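Local atomic coordinates of probable sugar ABC transporter, sugar-binding protein (Streptococcus pneumoniae, PDB entry 2W7Y), a protein that binds blood-group A-trisaccharide as a solute-binding protein and probably delivers such host glycans to a sugar ABC transporter. Residues Leu210-Leu224 / Ser236-Ile250. Numbering follows the deposited sequence.
Sequences LFNTVLGTTENGRKL and SKEFADALKMVMKEI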
# COMPACT_ATOMS: atom_id res chain seq x y z
N LEU A 210 -9.36 -6.94 0.95
CA LEU A 210 -10.10 -8.19 1.16
C LEU A 210 -10.13 -9.05 -0.10
O LEU A 210 -9.95 -10.26 -0.02
CB LEU A 210 -11.53 -7.91 1.66
CG LEU A 210 -11.73 -7.42 3.10
CD1 LEU A 210 -13.20 -7.11 3.35
CD2 LEU A 210 -11.22 -8.44 4.11
N PHE A 211 -10.35 -8.42 -1.25
CA PHE A 211 -10.30 -9.10 -2.55
C PHE A 211 -8.89 -9.65 -2.85
O PHE A 211 -8.74 -10.80 -3.25
CB PHE A 211 -10.76 -8.17 -3.68
CG PHE A 211 -10.61 -8.77 -5.07
CD1 PHE A 211 -11.55 -9.67 -5.56
CD2 PHE A 211 -9.54 -8.41 -5.89
CE1 PHE A 211 -11.41 -10.22 -6.85
CE2 PHE A 211 -9.40 -8.94 -7.17
CZ PHE A 211 -10.34 -9.85 -7.65
N ASN A 212 -7.89 -8.80 -2.65
CA ASN A 212 -6.48 -9.13 -2.87
C ASN A 212 -6.06 -10.38 -2.10
O ASN A 212 -5.36 -11.24 -2.63
CB ASN A 212 -5.61 -7.95 -2.44
CG ASN A 212 -4.31 -7.84 -3.22
OD1 ASN A 212 -3.83 -6.73 -3.46
ND2 ASN A 212 -3.72 -8.97 -3.61
N THR A 213 -6.49 -10.46 -0.84
CA THR A 213 -6.07 -11.53 0.05
C THR A 213 -6.90 -12.81 -0.07
O THR A 213 -6.37 -13.90 0.11
CB THR A 213 -5.98 -11.07 1.53
OG1 THR A 213 -7.21 -10.43 1.93
CG2 THR A 213 -4.84 -10.09 1.71
N VAL A 214 -8.19 -12.67 -0.40
CA VAL A 214 -9.06 -13.85 -0.54
C VAL A 214 -8.76 -14.60 -1.83
O VAL A 214 -8.95 -15.82 -1.91
CB VAL A 214 -10.59 -13.51 -0.39
CG1 VAL A 214 -11.16 -12.88 -1.66
CG2 VAL A 214 -11.38 -14.76 -0.00
N LEU A 215 -8.27 -13.88 -2.83
CA LEU A 215 -7.79 -14.47 -4.06
C LEU A 215 -6.55 -15.33 -3.77
O LEU A 215 -6.40 -16.42 -4.33
CB LEU A 215 -7.48 -13.38 -5.09
CG LEU A 215 -7.34 -13.74 -6.57
CD1 LEU A 215 -8.64 -14.27 -7.16
CD2 LEU A 215 -6.87 -12.52 -7.35
N GLY A 216 -5.69 -14.86 -2.88
CA GLY A 216 -4.48 -15.59 -2.48
C GLY A 216 -4.71 -16.80 -1.58
O GLY A 216 -3.77 -17.34 -1.01
N THR A 217 -5.97 -17.23 -1.48
CA THR A 217 -6.36 -18.34 -0.63
C THR A 217 -6.26 -19.69 -1.36
O THR A 217 -6.31 -20.76 -0.74
CB THR A 217 -7.79 -18.10 -0.04
OG1 THR A 217 -7.85 -18.56 1.31
CG2 THR A 217 -8.88 -18.78 -0.88
N THR A 218 -6.11 -19.62 -2.69
CA THR A 218 -5.88 -20.81 -3.52
C THR A 218 -4.63 -20.61 -4.37
O THR A 218 -4.20 -19.48 -4.60
CB THR A 218 -7.07 -21.12 -4.46
OG1 THR A 218 -7.25 -20.05 -5.39
CG2 THR A 218 -8.37 -21.34 -3.68
N GLU A 219 -4.07 -21.72 -4.85
CA GLU A 219 -2.91 -21.70 -5.76
C GLU A 219 -3.21 -20.95 -7.06
O GLU A 219 -2.40 -20.14 -7.51
CB GLU A 219 -2.43 -23.12 -6.07
CG GLU A 219 -1.65 -23.80 -4.94
CD GLU A 219 -0.24 -23.24 -4.74
OE1 GLU A 219 0.46 -23.71 -3.81
OE2 GLU A 219 0.18 -22.34 -5.51
N ASN A 220 -4.38 -21.23 -7.65
CA ASN A 220 -4.82 -20.58 -8.89
C ASN A 220 -4.99 -19.07 -8.75
O ASN A 220 -4.69 -18.32 -9.68
CB ASN A 220 -6.13 -21.20 -9.38
CG ASN A 220 -5.96 -22.64 -9.86
OD1 ASN A 220 -4.87 -23.06 -10.25
ND2 ASN A 220 -7.05 -23.40 -9.83
N GLY A 221 -5.48 -18.63 -7.60
CA GLY A 221 -5.61 -17.21 -7.29
C GLY A 221 -4.28 -16.52 -7.07
O GLY A 221 -4.13 -15.34 -7.40
N ARG A 222 -3.30 -17.24 -6.52
CA ARG A 222 -1.96 -16.72 -6.29
C ARG A 222 -1.18 -16.49 -7.59
O ARG A 222 -0.49 -15.48 -7.74
CB ARG A 222 -1.16 -17.64 -5.36
CG ARG A 222 -1.62 -17.64 -3.92
CD ARG A 222 -0.80 -18.61 -3.06
NE ARG A 222 -1.60 -19.11 -1.95
CZ ARG A 222 -1.89 -20.39 -1.73
NH1 ARG A 222 -1.41 -21.34 -2.53
NH2 ARG A 222 -2.64 -20.74 -0.69
N LYS A 223 -1.29 -17.43 -8.53
CA LYS A 223 -0.59 -17.31 -9.81
C LYS A 223 -1.23 -16.25 -10.73
O LYS A 223 -0.56 -15.71 -11.62
CB LYS A 223 -0.44 -18.67 -10.51
CG LYS A 223 -1.73 -19.38 -10.87
CD LYS A 223 -1.43 -20.71 -11.56
CE LYS A 223 -2.70 -21.40 -12.04
NZ LYS A 223 -2.42 -22.71 -12.68
N LEU A 224 -2.51 -15.98 -10.51
CA LEU A 224 -3.19 -14.83 -11.12
C LEU A 224 -2.50 -13.52 -10.76
O LEU A 224 -2.36 -12.64 -11.60
CB LEU A 224 -4.66 -14.78 -10.67
CG LEU A 224 -5.81 -15.06 -11.64
CD1 LEU A 224 -5.52 -16.17 -12.65
CD2 LEU A 224 -7.09 -15.34 -10.86
N SER A 236 -12.11 -17.75 -15.15
CA SER A 236 -11.51 -17.93 -13.81
C SER A 236 -12.51 -17.86 -12.64
O SER A 236 -12.96 -16.78 -12.23
CB SER A 236 -10.13 -17.27 -13.59
OG SER A 236 -10.20 -16.21 -12.65
N LYS A 237 -12.87 -19.05 -12.16
CA LYS A 237 -13.81 -19.23 -11.06
C LYS A 237 -13.30 -18.57 -9.77
O LYS A 237 -14.09 -17.97 -9.04
CB LYS A 237 -14.08 -20.74 -10.85
CG LYS A 237 -14.78 -21.11 -9.55
CD LYS A 237 -15.41 -22.50 -9.64
CE LYS A 237 -15.60 -23.13 -8.25
NZ LYS A 237 -16.50 -22.34 -7.35
N GLU A 238 -12.00 -18.68 -9.52
CA GLU A 238 -11.36 -18.05 -8.37
C GLU A 238 -11.53 -16.53 -8.35
O GLU A 238 -11.81 -15.95 -7.30
CB GLU A 238 -9.87 -18.42 -8.30
CG GLU A 238 -9.59 -19.89 -7.98
CD GLU A 238 -9.62 -20.78 -9.21
OE1 GLU A 238 -9.76 -20.26 -10.34
OE2 GLU A 238 -9.50 -22.01 -9.05
N PHE A 239 -11.36 -15.89 -9.51
CA PHE A 239 -11.55 -14.45 -9.66
C PHE A 239 -13.01 -14.06 -9.41
O PHE A 239 -13.29 -13.06 -8.74
CB PHE A 239 -11.13 -14.00 -11.06
CG PHE A 239 -10.89 -12.52 -11.19
CD1 PHE A 239 -9.60 -12.01 -11.14
CD2 PHE A 239 -11.95 -11.63 -11.39
CE1 PHE A 239 -9.36 -10.64 -11.26
CE2 PHE A 239 -11.72 -10.26 -11.50
CZ PHE A 239 -10.42 -9.77 -11.44
N ALA A 240 -13.93 -14.85 -9.95
CA ALA A 240 -15.37 -14.61 -9.81
C ALA A 240 -15.87 -14.85 -8.39
O ALA A 240 -16.70 -14.09 -7.89
CB ALA A 240 -16.16 -15.44 -10.81
N ASP A 241 -15.38 -15.92 -7.75
CA ASP A 241 -15.74 -16.24 -6.37
C ASP A 241 -15.24 -15.20 -5.37
O ASP A 241 -15.96 -14.85 -4.44
CB ASP A 241 -15.20 -17.62 -5.96
CG ASP A 241 -15.86 -18.76 -6.71
OD1 ASP A 241 -15.31 -19.88 -6.65
OD2 ASP A 241 -16.91 -18.54 -7.36
N ALA A 242 -14.02 -14.72 -5.57
CA ALA A 242 -13.42 -13.71 -4.70
C ALA A 242 -14.24 -12.42 -4.75
O ALA A 242 -14.64 -11.88 -3.72
CB ALA A 242 -11.97 -13.45 -5.10
N LEU A 243 -14.49 -11.96 -5.97
CA LEU A 243 -15.34 -10.80 -6.23
C LEU A 243 -16.68 -10.91 -5.49
O LEU A 243 -17.09 -9.97 -4.81
CB LEU A 243 -15.56 -10.69 -7.74
CG LEU A 243 -15.45 -9.37 -8.50
CD1 LEU A 243 -14.26 -8.51 -8.04
CD2 LEU A 243 -15.36 -9.66 -9.99
N LYS A 244 -17.32 -12.08 -5.60
CA LYS A 244 -18.65 -12.32 -5.02
C LYS A 244 -18.65 -12.39 -3.49
O LYS A 244 -19.54 -11.81 -2.84
CB LYS A 244 -19.26 -13.60 -5.62
CG LYS A 244 -20.71 -13.83 -5.22
CD LYS A 244 -21.28 -15.06 -5.90
CE LYS A 244 -22.63 -15.43 -5.31
NZ LYS A 244 -23.24 -16.60 -5.98
N MSE A 245 -17.68 -13.11 -2.92
CA MSE A 245 -17.49 -13.20 -1.47
C MSE A 245 -17.36 -11.84 -0.81
O MSE A 245 -17.98 -11.58 0.22
CB MSE A 245 -16.23 -14.02 -1.16
CG MSE A 245 -16.42 -15.52 -1.13
SE MSE A 245 -14.74 -16.40 -1.54
CE MSE A 245 -14.85 -17.94 -0.34
N VAL A 246 -16.53 -10.98 -1.40
CA VAL A 246 -16.21 -9.66 -0.85
C VAL A 246 -17.38 -8.68 -1.00
O VAL A 246 -17.71 -7.96 -0.05
CB VAL A 246 -14.90 -9.09 -1.48
CG1 VAL A 246 -14.58 -7.70 -0.95
CG2 VAL A 246 -13.73 -10.02 -1.21
N MSE A 247 -18.01 -8.68 -2.17
CA MSE A 247 -19.20 -7.86 -2.45
C MSE A 247 -20.38 -8.18 -1.53
O MSE A 247 -21.10 -7.27 -1.13
CB MSE A 247 -19.63 -8.01 -3.91
CG MSE A 247 -18.74 -7.27 -4.89
SE MSE A 247 -19.30 -7.56 -6.73
CE MSE A 247 -18.19 -6.20 -7.58
N LYS A 248 -20.57 -9.46 -1.22
CA LYS A 248 -21.60 -9.89 -0.27
C LYS A 248 -21.32 -9.36 1.13
O LYS A 248 -22.24 -8.95 1.84
CB LYS A 248 -21.69 -11.42 -0.24
CG LYS A 248 -22.49 -12.04 -1.37
CD LYS A 248 -22.28 -13.55 -1.44
CE LYS A 248 -22.85 -14.26 -0.21
NZ LYS A 248 -22.48 -15.70 -0.17
N GLU A 249 -20.05 -9.38 1.52
CA GLU A 249 -19.61 -8.89 2.82
C GLU A 249 -19.67 -7.36 2.90
O GLU A 249 -20.04 -6.80 3.94
CB GLU A 249 -18.21 -9.41 3.16
CG GLU A 249 -17.74 -9.11 4.58
CD GLU A 249 -18.74 -9.51 5.66
OE1 GLU A 249 -18.71 -8.87 6.73
OE2 GLU A 249 -19.54 -10.44 5.46
N ILE A 250 -19.32 -6.70 1.81
CA ILE A 250 -19.40 -5.24 1.70
C ILE A 250 -20.86 -4.75 1.75
O ILE A 250 -21.15 -3.69 2.32
CB ILE A 250 -18.67 -4.74 0.42
CG1 ILE A 250 -17.20 -4.40 0.70
CG2 ILE A 250 -19.33 -3.50 -0.15
CD1 ILE A 250 -16.38 -5.47 1.42
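Phe-211 of helix 210-215 enters helix 237-250 as a knob, in a hole lined by Phe-239, Ala-242, Leu-243 and Val-246, and illustrates how one aromatic side chain can key two helices together. Their axes come within 9.1 Å and cross at 136°, about midway between perpendicular and antiparallel. With CG anti to the backbone N, the ring carries its edge to one face of Phe-239, an edge-to-face pair with planes 76° apart. Phe-211 CZ sits above that face, offset toward the rim of the Phe-239 ring, 3.8 Å from Phe-239 CZ. Leu-243 CD1 and the methyl of Ala-242 approach the Phe-211 ring obliquely, Leu-243 CD1 lying 3.5 Å from Phe-211 CE1.

Aliphatic packing extends the seam both ways. Val-214 points CG1 at Ala-242 CB, 3.6 Å away, and CG2 at the selenium of selenomethionine Met-245, while Leu-210 leans on Val-246 and Ile-250. Leu-215 lays CD1 over the backbone of Glu-238 and Phe-239, and Leu-224 brings CD2 to the edge of the Phe-239 ring, close to its plane.

Polar contact gathers at the N-terminal end of helix 237-250. Asn-220 ND2 donates to Glu-238 OE2 at 2.9 Å, nearly straight (170°) and within its own amide plane, yet it reaches the carboxylate from above. A bend at chi2 folds Glu-238 over Asn-220 CB, and its CG packs against Thr-218 OG1, which caps helix 219-224 by accepting from Gly-221 N.

This is structural packing within the solute-binding fold, the Phe-211 side chain standing about 13 Å from the bound 2-acetamido-2-deoxy-alpha-D-galactopyranose. Around it, Trp-182 of helix 182-193 touches Val-214 and Met-245, helix 394-406 backs Phe-211 and Val-246 through Ile-400 and Leu-404, and helix 414-427 meets Leu-243 through Thr-421.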